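Local coordinates for encapsidation protein (Lactococcus phage asccphi28, PDB 7JQP) that probably acts as the ATPase of a phage DNA packaging motor, using ATP hydrolysis to drive the viral genome into the capsid, at residues I120-A125 against N136-K141; V140-F145 against D181-M186; K272-Y277 against D304-I309; D278-G283 against Y297-T302. One frame throughout, in Å; residues are numbered along the deposited sequence.

Interaction 1. Residues I120-A125 against N136-K141; sequences IVYFIA and NYPDVK
Tyr-137 turns the edge of its ring onto one face of Tyr-122 in a T-shaped pair, with the ring planes at 90° and the centroids 5.0 Å apart. The touching edge is CD1 and CE1: Tyr-137 CD1 stands 3.6 Å from Tyr-122 CE2, over the rim of that ring and not its centre, while Tyr-137 CE1 comes within 3.7 Å of Tyr-122 CD2. Further along, Ile-124 and Tyr-137 meet tip to tip, with Ile-124 CD1 3.8 Å from Tyr-137 OH; that hydroxyl also has a weak hydrogen bond to Asn-135. In the P-loop NTPase sheet, strands 118-125 and 140-145 are not neighbours, since strand 50-55 runs between them. These side chains therefore reach across the middle strand on the face where Ile-175 of helix 164-175 packs against Ile-124, Tyr-137 and Val-140. Val-140 adds CG2, 4.3 Å from Tyr-122 CE1. At the phenol end, Pro-138 lies crosswise to Tyr-122, its CD 3.8 Å from Tyr-122 OH. Asn-68 of a neighbouring subunit packs on both Tyr-122 and Pro-138 and donates a hydrogen bond to Asn-136 O.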
# COMPACT_ATOMS: atom_id res chain seq x y z
N ILE A 120 26.79 8.31 9.29
CA ILE A 120 26.83 8.84 10.65
C ILE A 120 25.51 8.68 11.38
O ILE A 120 25.49 8.77 12.62
CB ILE A 120 27.25 10.32 10.65
CG1 ILE A 120 26.40 11.12 9.65
CG2 ILE A 120 28.73 10.45 10.33
CD1 ILE A 120 26.38 12.61 9.92
N VAL A 121 24.40 8.44 10.69
CA VAL A 121 23.10 8.24 11.32
C VAL A 121 22.40 7.06 10.67
O VAL A 121 22.38 6.94 9.44
CB VAL A 121 22.23 9.51 11.25
CG1 VAL A 121 20.91 9.28 11.96
CG2 VAL A 121 22.96 10.69 11.87
N TYR A 122 21.84 6.19 11.50
CA TYR A 122 21.03 5.06 11.06
C TYR A 122 19.61 5.27 11.58
O TYR A 122 19.41 5.66 12.73
CB TYR A 122 21.52 3.71 11.60
CG TYR A 122 22.88 3.23 11.16
CD1 TYR A 122 24.04 3.69 11.78
CD2 TYR A 122 23.01 2.26 10.17
CE1 TYR A 122 25.28 3.23 11.39
CE2 TYR A 122 24.25 1.79 9.78
CZ TYR A 122 25.38 2.28 10.39
OH TYR A 122 26.62 1.82 10.01
N PHE A 123 18.62 5.02 10.73
CA PHE A 123 17.22 5.08 11.11
C PHE A 123 16.68 3.66 11.21
O PHE A 123 16.78 2.88 10.26
CB PHE A 123 16.43 5.91 10.10
CG PHE A 123 16.84 7.36 10.08
CD1 PHE A 123 16.29 8.27 10.97
CD2 PHE A 123 17.79 7.81 9.17
CE1 PHE A 123 16.67 9.60 10.95
CE2 PHE A 123 18.17 9.14 9.16
CZ PHE A 123 17.62 10.04 10.05
N ILE A 124 16.12 3.33 12.38
CA ILE A 124 15.62 2.00 12.69
C ILE A 124 14.27 2.11 13.36
O ILE A 124 13.99 3.04 14.12
CB ILE A 124 16.58 1.23 13.64
CG1 ILE A 124 18.01 1.26 13.13
CG2 ILE A 124 16.07 -0.18 13.90
CD1 ILE A 124 18.96 0.74 14.16
N ALA A 125 13.44 1.09 13.14
CA ALA A 125 12.12 1.01 13.73
C ALA A 125 12.07 -0.20 14.66
O ALA A 125 12.47 -1.30 14.28
CB ALA A 125 11.04 0.90 12.65
N ASN A 136 24.94 -5.63 11.66
CA ASN A 136 26.20 -5.11 12.19
C ASN A 136 26.23 -3.59 12.05
O ASN A 136 25.99 -3.06 10.96
CB ASN A 136 27.40 -5.73 11.47
CG ASN A 136 27.70 -7.14 11.95
OD1 ASN A 136 27.67 -7.42 13.15
ND2 ASN A 136 27.99 -8.03 11.01
N TYR A 137 26.52 -2.91 13.15
CA TYR A 137 26.68 -1.45 13.20
C TYR A 137 28.04 -1.14 13.80
O TYR A 137 28.20 -1.14 15.03
CB TYR A 137 25.57 -0.79 14.01
CG TYR A 137 24.19 -1.16 13.54
CD1 TYR A 137 23.59 -0.48 12.49
CD2 TYR A 137 23.48 -2.19 14.14
CE1 TYR A 137 22.32 -0.82 12.05
CE2 TYR A 137 22.21 -2.53 13.72
CZ TYR A 137 21.64 -1.84 12.67
OH TYR A 137 20.37 -2.17 12.24
N PRO A 138 29.07 -0.89 12.98
CA PRO A 138 30.45 -0.94 13.51
C PRO A 138 30.75 0.02 14.66
O PRO A 138 31.23 -0.44 15.70
CB PRO A 138 31.30 -0.63 12.27
CG PRO A 138 30.44 -1.02 11.10
CD PRO A 138 29.04 -0.67 11.52
N ASP A 139 30.53 1.33 14.50
CA ASP A 139 31.03 2.31 15.47
C ASP A 139 29.94 3.23 16.00
O ASP A 139 30.05 4.46 15.95
CB ASP A 139 32.19 3.11 14.87
CG ASP A 139 33.33 2.21 14.41
OD1 ASP A 139 33.57 1.16 15.05
OD2 ASP A 139 34.00 2.56 13.41
N VAL A 140 28.82 2.67 16.45
CA VAL A 140 27.72 3.47 16.99
C VAL A 140 28.03 3.86 18.44
O VAL A 140 28.25 3.00 19.29
CB VAL A 140 26.40 2.70 16.90
CG1 VAL A 140 25.24 3.58 17.33
CG2 VAL A 140 26.19 2.18 15.49
N LYS A 141 28.00 5.17 18.71
CA LYS A 141 28.23 5.68 20.06
C LYS A 141 26.98 6.30 20.68
O LYS A 141 26.90 6.41 21.90
CB LYS A 141 29.34 6.75 20.06
CG LYS A 141 29.64 7.35 21.43
CD LYS A 141 30.60 8.54 21.33
CE LYS A 141 31.00 9.05 22.71
NZ LYS A 141 31.77 10.32 22.65

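Interaction 2. Residues V140-F145 against D181-M186; sequences VKYLVF and DFYLFM
Phe-145 N gives its hydrogen to Phe-185 O over 2.7 Å, a nearly straight bond (173°) in the ladder of a parallel strand pair. Strands 140-145 and 183-188 belong to a beta-alpha-beta unit whose crossover contains helix 164-175. The sheet order, with 183-188 between 140-145 and the strand leading to the probable P-loop, is that of an ASCE ATPase, and 140-145 is consistent with its Walker B strand. Tyr-183 N to Lys-141 O, Leu-143 N to Tyr-183 O and Phe-185 N to Leu-143 O complete the ladder.

Tyr-142, Tyr-183, Val-144 and Phe-185 share the face lined by helix 32-46. The two tyrosines run alongside each other in the same direction, but their rings are slid so far apart (centroids 5.9 Å) that they barely overlap. On the other face, covered by helix 164-175, Leu-143 and Leu-184 are likewise paired, with Leu-143 CG 3.8 Å from Leu-184 CD1. At the strand entrance Lys-141 extends toward Asp-181, but their ion pair is long; Lys-141 has a firmer partner in Asp-43, and Asp-181 in Arg-20. Phe-182, met edge-to-face by Phe-238 of a neighbouring subunit, presents one ring face to Lys-141 O and brings CZ to 3.8 Å from Leu-143 CB.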
# COMPACT_ATOMS: atom_id res chain seq x y z
N VAL A 140 28.82 2.67 16.45
CA VAL A 140 27.72 3.47 16.99
C VAL A 140 28.03 3.86 18.44
O VAL A 140 28.25 3.00 19.29
CB VAL A 140 26.40 2.70 16.90
CG1 VAL A 140 25.24 3.58 17.33
CG2 VAL A 140 26.19 2.18 15.49
N LYS A 141 28.00 5.17 18.71
CA LYS A 141 28.23 5.68 20.06
C LYS A 141 26.98 6.30 20.68
O LYS A 141 26.90 6.41 21.90
CB LYS A 141 29.34 6.75 20.06
CG LYS A 141 29.64 7.35 21.43
CD LYS A 141 30.60 8.54 21.33
CE LYS A 141 31.00 9.05 22.71
NZ LYS A 141 31.77 10.32 22.65
N TYR A 142 26.00 6.69 19.86
CA TYR A 142 24.80 7.35 20.34
C TYR A 142 23.58 6.60 19.82
O TYR A 142 23.52 6.25 18.64
CB TYR A 142 24.73 8.81 19.87
CG TYR A 142 25.82 9.71 20.40
CD1 TYR A 142 25.68 10.39 21.60
CD2 TYR A 142 27.00 9.89 19.69
CE1 TYR A 142 26.67 11.23 22.08
CE2 TYR A 142 28.00 10.72 20.16
CZ TYR A 142 27.83 11.38 21.35
OH TYR A 142 28.84 12.21 21.82
N LEU A 143 22.61 6.37 20.70
CA LEU A 143 21.31 5.81 20.32
C LEU A 143 20.24 6.72 20.89
O LEU A 143 20.19 6.95 22.11
CB LEU A 143 21.15 4.39 20.84
CG LEU A 143 19.79 3.74 20.58
CD1 LEU A 143 19.31 3.99 19.16
CD2 LEU A 143 19.86 2.24 20.85
N VAL A 144 19.39 7.26 20.02
CA VAL A 144 18.33 8.19 20.42
C VAL A 144 16.99 7.57 20.09
O VAL A 144 16.69 7.29 18.92
CB VAL A 144 18.49 9.56 19.74
CG1 VAL A 144 17.38 10.50 20.18
CG2 VAL A 144 19.85 10.15 20.07
N PHE A 145 16.17 7.37 21.12
CA PHE A 145 14.81 6.84 20.99
C PHE A 145 13.88 8.03 21.19
O PHE A 145 13.54 8.38 22.32
CB PHE A 145 14.58 5.73 22.01
CG PHE A 145 13.37 4.86 21.72
CD1 PHE A 145 12.35 5.30 20.90
CD2 PHE A 145 13.27 3.60 22.29
CE1 PHE A 145 11.26 4.50 20.64
CE2 PHE A 145 12.18 2.80 22.03
CZ PHE A 145 11.17 3.25 21.21
N ASP A 181 32.01 2.86 25.66
CA ASP A 181 31.62 4.24 25.36
C ASP A 181 30.36 4.20 24.50
O ASP A 181 30.43 4.15 23.27
CB ASP A 181 32.75 4.98 24.68
CG ASP A 181 32.63 6.49 24.82
OD1 ASP A 181 31.81 6.95 25.64
OD2 ASP A 181 33.35 7.22 24.10
N PHE A 182 29.21 4.21 25.15
CA PHE A 182 27.91 4.18 24.48
C PHE A 182 26.95 5.07 25.25
O PHE A 182 27.04 5.19 26.47
CB PHE A 182 27.39 2.74 24.40
CG PHE A 182 26.26 2.55 23.43
CD1 PHE A 182 26.51 2.26 22.10
CD2 PHE A 182 24.94 2.62 23.86
CE1 PHE A 182 25.47 2.08 21.21
CE2 PHE A 182 23.90 2.43 22.97
CZ PHE A 182 24.17 2.16 21.64
N TYR A 183 26.04 5.71 24.52
CA TYR A 183 25.06 6.61 25.12
C TYR A 183 23.68 6.31 24.55
O TYR A 183 23.53 6.08 23.35
CB TYR A 183 25.42 8.08 24.88
CG TYR A 183 26.55 8.58 25.75
CD1 TYR A 183 27.88 8.41 25.37
CD2 TYR A 183 26.29 9.21 26.96
CE1 TYR A 183 28.91 8.87 26.16
CE2 TYR A 183 27.32 9.66 27.76
CZ TYR A 183 28.63 9.49 27.36
OH TYR A 183 29.66 9.94 28.16
N LEU A 184 22.68 6.32 25.43
CA LEU A 184 21.29 6.11 25.05
C LEU A 184 20.46 7.30 25.51
O LEU A 184 20.52 7.68 26.68
CB LEU A 184 20.74 4.82 25.66
CG LEU A 184 19.23 4.62 25.58
CD1 LEU A 184 18.76 4.58 24.13
CD2 LEU A 184 18.80 3.35 26.31
N PHE A 185 19.69 7.87 24.59
CA PHE A 185 18.82 9.01 24.89
C PHE A 185 17.38 8.60 24.61
O PHE A 185 17.05 8.19 23.49
CB PHE A 185 19.21 10.23 24.06
CG PHE A 185 20.41 10.97 24.59
CD1 PHE A 185 21.69 10.59 24.24
CD2 PHE A 185 20.24 12.05 25.45
CE1 PHE A 185 22.79 11.27 24.72
CE2 PHE A 185 21.34 12.74 25.94
CZ PHE A 185 22.62 12.35 25.57
N MSE A 186 16.53 8.71 25.62
CA MSE A 186 15.10 8.46 25.48
C MSE A 186 14.35 9.78 25.58
O MSE A 186 14.37 10.43 26.62
CB MSE A 186 14.62 7.48 26.54
CG MSE A 186 14.83 6.02 26.19
SE MSE A 186 14.90 4.87 27.78
CE MSE A 186 14.59 3.15 26.93

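Interaction 3. Residues K272-Y277 against D304-I309; sequences KLLVKY and DGLENI
In Leu-274, chi1 of -66° sets CG beside the backbone N and chi2 of 155° carries CD1 on toward the loop, where it meets Ile-309 CG2, itself anti to the backbone N of Ile-309. The contact lies in the smaller mixed sheet, toward the C-terminal end of the chain, where the loop 304-309 comes round to enter strand 311-313, the parallel neighbour of strand 273-277. Backbone hydrogen bonds of Leu-274 with Thr-310 and Phe-312 fix that pairing just beyond the loop, and the Leu-274 side chain points toward the loop.

The side chains of Leu-274 and Ile-309 cross nearly perpendicularly. Leu-274 CD1 does most of the touching: it lies 3.4 Å from Ile-309 CG2 and 3.7 Å from Ile-309 CB. The same methyl also meets Leu-306, 4.0 Å from its CB. One carbon thus touches both ends of the turn from Leu-306 to Ile-309, which has a weak backbone hydrogen bond from Ile-309 N to Leu-306 O. No hydrogen bond joins the two segments, and the contact is wholly apolar between side chains. Leu-303, Val-311 and Tyr-300 also pack on Leu-274, while Leu-306 rests on Pro-271. Ile-309 CG2 also touches the backbone where the strand starts, 4.2 Å from Leu-273 CA, and lies 4.0 Å from the O of Lys-272 just before it.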
# COMPACT_ATOMS: atom_id res chain seq x y z
N LYS A 272 -6.45 -15.34 44.95
CA LYS A 272 -7.19 -16.37 44.22
C LYS A 272 -6.25 -17.26 43.42
O LYS A 272 -6.44 -18.48 43.37
CB LYS A 272 -8.22 -15.71 43.30
CG LYS A 272 -9.40 -16.58 42.90
CD LYS A 272 -10.31 -15.82 41.95
CE LYS A 272 -11.58 -16.59 41.63
NZ LYS A 272 -12.70 -15.68 41.26
N LEU A 273 -5.24 -16.67 42.79
CA LEU A 273 -4.30 -17.42 41.97
C LEU A 273 -2.92 -16.79 42.11
O LEU A 273 -2.77 -15.64 42.52
CB LEU A 273 -4.73 -17.45 40.50
CG LEU A 273 -5.05 -16.13 39.80
CD1 LEU A 273 -3.81 -15.31 39.51
CD2 LEU A 273 -5.81 -16.41 38.50
N LEU A 274 -1.90 -17.58 41.77
CA LEU A 274 -0.51 -17.16 41.86
C LEU A 274 0.21 -17.50 40.57
O LEU A 274 -0.07 -18.52 39.93
CB LEU A 274 0.21 -17.84 43.03
CG LEU A 274 -0.26 -17.48 44.44
CD1 LEU A 274 0.06 -18.61 45.41
CD2 LEU A 274 0.40 -16.19 44.90
N VAL A 275 1.13 -16.63 40.17
CA VAL A 275 2.04 -16.88 39.06
C VAL A 275 3.45 -16.60 39.55
O VAL A 275 3.70 -15.56 40.16
CB VAL A 275 1.70 -16.01 37.83
CG1 VAL A 275 1.92 -14.54 38.12
CG2 VAL A 275 2.52 -16.45 36.62
N LYS A 276 4.36 -17.54 39.31
CA LYS A 276 5.75 -17.40 39.75
C LYS A 276 6.51 -16.65 38.65
O LYS A 276 6.67 -17.16 37.54
CB LYS A 276 6.39 -18.75 40.03
CG LYS A 276 7.86 -18.64 40.44
CD LYS A 276 8.45 -19.96 40.93
CE LYS A 276 8.45 -21.03 39.84
NZ LYS A 276 9.07 -22.29 40.34
N TYR A 277 6.97 -15.44 38.97
CA TYR A 277 7.67 -14.62 38.00
C TYR A 277 8.84 -13.92 38.66
O TYR A 277 8.69 -13.28 39.70
CB TYR A 277 6.73 -13.57 37.38
CG TYR A 277 7.26 -13.03 36.07
CD1 TYR A 277 7.30 -13.84 34.94
CD2 TYR A 277 7.72 -11.73 35.96
CE1 TYR A 277 7.78 -13.36 33.74
CE2 TYR A 277 8.21 -11.24 34.76
CZ TYR A 277 8.23 -12.06 33.66
OH TYR A 277 8.72 -11.59 32.46
N ASP A 304 4.49 -18.81 51.67
CA ASP A 304 4.20 -19.11 53.07
C ASP A 304 2.73 -18.83 53.33
O ASP A 304 2.26 -17.70 53.12
CB ASP A 304 5.07 -18.30 54.03
CG ASP A 304 6.53 -18.73 54.01
OD1 ASP A 304 6.88 -19.63 53.21
OD2 ASP A 304 7.30 -18.27 54.87
N GLY A 305 2.00 -19.84 53.79
CA GLY A 305 0.57 -19.74 53.97
C GLY A 305 -0.24 -19.86 52.71
O GLY A 305 -1.44 -19.57 52.73
N LEU A 306 0.38 -20.28 51.61
CA LEU A 306 -0.27 -20.42 50.31
C LEU A 306 -0.07 -21.83 49.78
O LEU A 306 0.15 -22.04 48.58
CB LEU A 306 0.26 -19.39 49.32
CG LEU A 306 0.49 -17.98 49.86
CD1 LEU A 306 1.40 -17.20 48.91
CD2 LEU A 306 -0.82 -17.24 50.04
N GLU A 307 -0.17 -22.82 50.67
CA GLU A 307 0.22 -24.19 50.32
C GLU A 307 -0.62 -24.73 49.17
O GLU A 307 -0.09 -25.34 48.23
CB GLU A 307 0.10 -25.09 51.54
CG GLU A 307 0.94 -24.73 52.76
CD GLU A 307 0.28 -23.69 53.65
OE1 GLU A 307 -0.81 -23.20 53.30
OE2 GLU A 307 0.81 -23.44 54.76
N ASN A 308 -1.94 -24.54 49.23
CA ASN A 308 -2.84 -25.16 48.27
C ASN A 308 -3.26 -24.23 47.14
O ASN A 308 -4.04 -24.65 46.27
CB ASN A 308 -4.11 -25.68 48.97
CG ASN A 308 -3.80 -26.74 50.02
OD1 ASN A 308 -3.01 -27.65 49.78
ND2 ASN A 308 -4.43 -26.61 51.18
N ILE A 309 -2.79 -22.99 47.12
CA ILE A 309 -3.14 -22.08 46.03
C ILE A 309 -2.36 -22.47 44.78
O ILE A 309 -1.15 -22.72 44.83
CB ILE A 309 -2.85 -20.62 46.43
CG1 ILE A 309 -3.66 -20.26 47.68
CG2 ILE A 309 -3.19 -19.69 45.28
CD1 ILE A 309 -3.45 -18.84 48.18

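Interaction 4. Residues D278-G283 against Y297-T302; sequences DRQYLG and YQVYKT
Leu-282 and Val-299 project together from neighbouring strands, with Leu-282 CD2 3.5 Å from Val-299 CG2. On that same flank Gln-280 crosses Val-299 at a slant, with Gln-280 OE1 the amide atom closest to Val-299 CG1, and runs alongside Lys-301, bringing Gln-280 NE2 to 3.7 Å from Lys-301 CG. Helix 352-365 covers this surface: Trp-358 and Phe-361 pack on Leu-282, Thr-354 on Val-299. The backbones form the antiparallel beta hairpin of strands 280-288 and 293-300. Tyr-281 with Tyr-300 and Gly-283 with Gln-298 are hydrogen-bonded pairs, and Leu-282 with Val-299 is the non-hydrogen-bonded pair between them. Gln-298 O is shared, taking Gly-283 N from above its carbonyl plane (35° out) and also Trp-358 NE1. The tyrosines occupy the opposite face. Tyr-281 presents a ring edge to Tyr-300 O, 3.9 Å from Tyr-281 CD1. Tyr-300 directs its ring past Gly-283, which has no side chain to meet it, and its OH bonds Gln-298 OE1 at a doubtfully short length. In the turn ahead of the strand, Asp-278 forms a salt bridge to Arg-246 of a neighbouring subunit.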
# COMPACT_ATOMS: atom_id res chain seq x y z
N ASP A 278 10.02 -14.05 38.04
CA ASP A 278 11.20 -13.29 38.44
C ASP A 278 11.53 -13.51 39.91
O ASP A 278 11.65 -12.56 40.69
CB ASP A 278 11.02 -11.81 38.11
CG ASP A 278 12.28 -11.00 38.32
OD1 ASP A 278 13.33 -11.59 38.63
OD2 ASP A 278 12.22 -9.76 38.18
N ARG A 279 11.67 -14.78 40.29
CA ARG A 279 12.08 -15.17 41.64
C ARG A 279 11.09 -14.73 42.70
O ARG A 279 11.45 -14.59 43.88
CB ARG A 279 13.49 -14.64 41.95
CG ARG A 279 14.58 -15.37 41.17
CD ARG A 279 15.97 -14.87 41.51
NE ARG A 279 16.99 -15.81 41.04
CZ ARG A 279 18.25 -15.83 41.47
NH1 ARG A 279 18.66 -14.96 42.37
NH2 ARG A 279 19.09 -16.74 40.98
N GLN A 280 9.84 -14.51 42.31
CA GLN A 280 8.79 -14.08 43.21
C GLN A 280 7.48 -14.70 42.75
O GLN A 280 7.41 -15.34 41.70
CB GLN A 280 8.67 -12.55 43.25
CG GLN A 280 9.56 -11.85 44.25
CD GLN A 280 9.31 -10.35 44.30
OE1 GLN A 280 8.73 -9.78 43.37
NE2 GLN A 280 9.73 -9.71 45.38
N TYR A 281 6.44 -14.50 43.55
CA TYR A 281 5.10 -14.96 43.22
C TYR A 281 4.16 -13.77 43.17
O TYR A 281 4.09 -13.00 44.14
CB TYR A 281 4.60 -16.00 44.22
CG TYR A 281 5.48 -17.22 44.34
CD1 TYR A 281 6.65 -17.18 45.08
CD2 TYR A 281 5.15 -18.40 43.70
CE1 TYR A 281 7.47 -18.29 45.19
CE2 TYR A 281 5.96 -19.52 43.80
CZ TYR A 281 7.11 -19.46 44.55
OH TYR A 281 7.92 -20.57 44.66
N LEU A 282 3.47 -13.61 42.05
CA LEU A 282 2.48 -12.56 41.88
C LEU A 282 1.10 -13.15 42.10
O LEU A 282 0.78 -14.20 41.54
CB LEU A 282 2.57 -11.94 40.49
CG LEU A 282 3.88 -11.26 40.09
CD1 LEU A 282 3.81 -10.86 38.62
CD2 LEU A 282 4.14 -10.05 40.96
N GLY A 283 0.29 -12.48 42.91
CA GLY A 283 -1.03 -12.97 43.24
C GLY A 283 -2.09 -11.93 42.95
O GLY A 283 -1.86 -10.73 43.09
N TYR A 297 -3.97 -6.49 43.40
CA TYR A 297 -2.79 -7.09 42.80
C TYR A 297 -1.66 -7.05 43.82
O TYR A 297 -1.28 -5.96 44.28
CB TYR A 297 -2.40 -6.36 41.52
CG TYR A 297 -3.27 -6.70 40.33
CD1 TYR A 297 -4.65 -6.81 40.46
CD2 TYR A 297 -2.71 -6.91 39.07
CE1 TYR A 297 -5.44 -7.12 39.37
CE2 TYR A 297 -3.50 -7.22 37.98
CZ TYR A 297 -4.87 -7.32 38.14
OH TYR A 297 -5.66 -7.64 37.06
N GLN A 298 -1.13 -8.22 44.17
CA GLN A 298 -0.16 -8.33 45.25
C GLN A 298 1.05 -9.13 44.80
O GLN A 298 1.01 -9.87 43.82
CB GLN A 298 -0.78 -8.99 46.50
CG GLN A 298 -2.22 -8.61 46.79
CD GLN A 298 -2.94 -9.66 47.62
OE1 GLN A 298 -2.63 -10.85 47.53
NE2 GLN A 298 -3.89 -9.23 48.43
N VAL A 299 2.14 -8.96 45.55
CA VAL A 299 3.39 -9.67 45.33
C VAL A 299 3.79 -10.36 46.63
O VAL A 299 3.77 -9.73 47.69
CB VAL A 299 4.51 -8.72 44.86
CG1 VAL A 299 5.76 -9.50 44.50
CG2 VAL A 299 4.02 -7.89 43.68
N TYR A 300 4.14 -11.64 46.55
CA TYR A 300 4.57 -12.42 47.70
C TYR A 300 5.99 -12.92 47.46
O TYR A 300 6.26 -13.56 46.44
CB TYR A 300 3.62 -13.59 47.96
CG TYR A 300 2.22 -13.16 48.33
CD1 TYR A 300 1.25 -12.97 47.36
CD2 TYR A 300 1.87 -12.95 49.66
CE1 TYR A 300 -0.03 -12.57 47.69
CE2 TYR A 300 0.59 -12.55 50.00
CZ TYR A 300 -0.35 -12.36 49.02
OH TYR A 300 -1.63 -11.97 49.36
N LYS A 301 6.89 -12.62 48.40
CA LYS A 301 8.28 -13.04 48.26
C LYS A 301 8.42 -14.55 48.40
O LYS A 301 9.25 -15.17 47.72
CB LYS A 301 9.15 -12.33 49.29
CG LYS A 301 9.51 -10.90 48.91
CD LYS A 301 10.41 -10.23 49.94
CE LYS A 301 11.04 -8.96 49.39
NZ LYS A 301 12.15 -8.46 50.26
N THR A 302 7.63 -15.17 49.28
CA THR A 302 7.73 -16.61 49.51
C THR A 302 6.33 -17.22 49.58
O THR A 302 5.34 -16.53 49.85
CB THR A 302 8.49 -16.92 50.81
OG1 THR A 302 8.64 -18.34 50.95
CG2 THR A 302 7.74 -16.38 52.02

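How the interactions relate
From the N terminus, interaction 1 closes a short loop between strands 118-125 and 140-145 of the large ATPase sheet. Interaction 2 starts on strand 140-145, sharing Val-140 and Lys-141 with interaction 1, and closes the longer connection through helix 164-175. Following one another along the chain, the two join three strands of the sheet and span a fourth, 50-55. The chain then passes to the second sheet: interactions 2 and 3 are about 17 Å apart at their nearest atoms. There interaction 3 encloses the whole of interaction 4's hairpin, and the two touch directly: Val-275 O lies 2.7 Å from Leu-282 N, a probable hydrogen bond between strands 273-277 and 280-288.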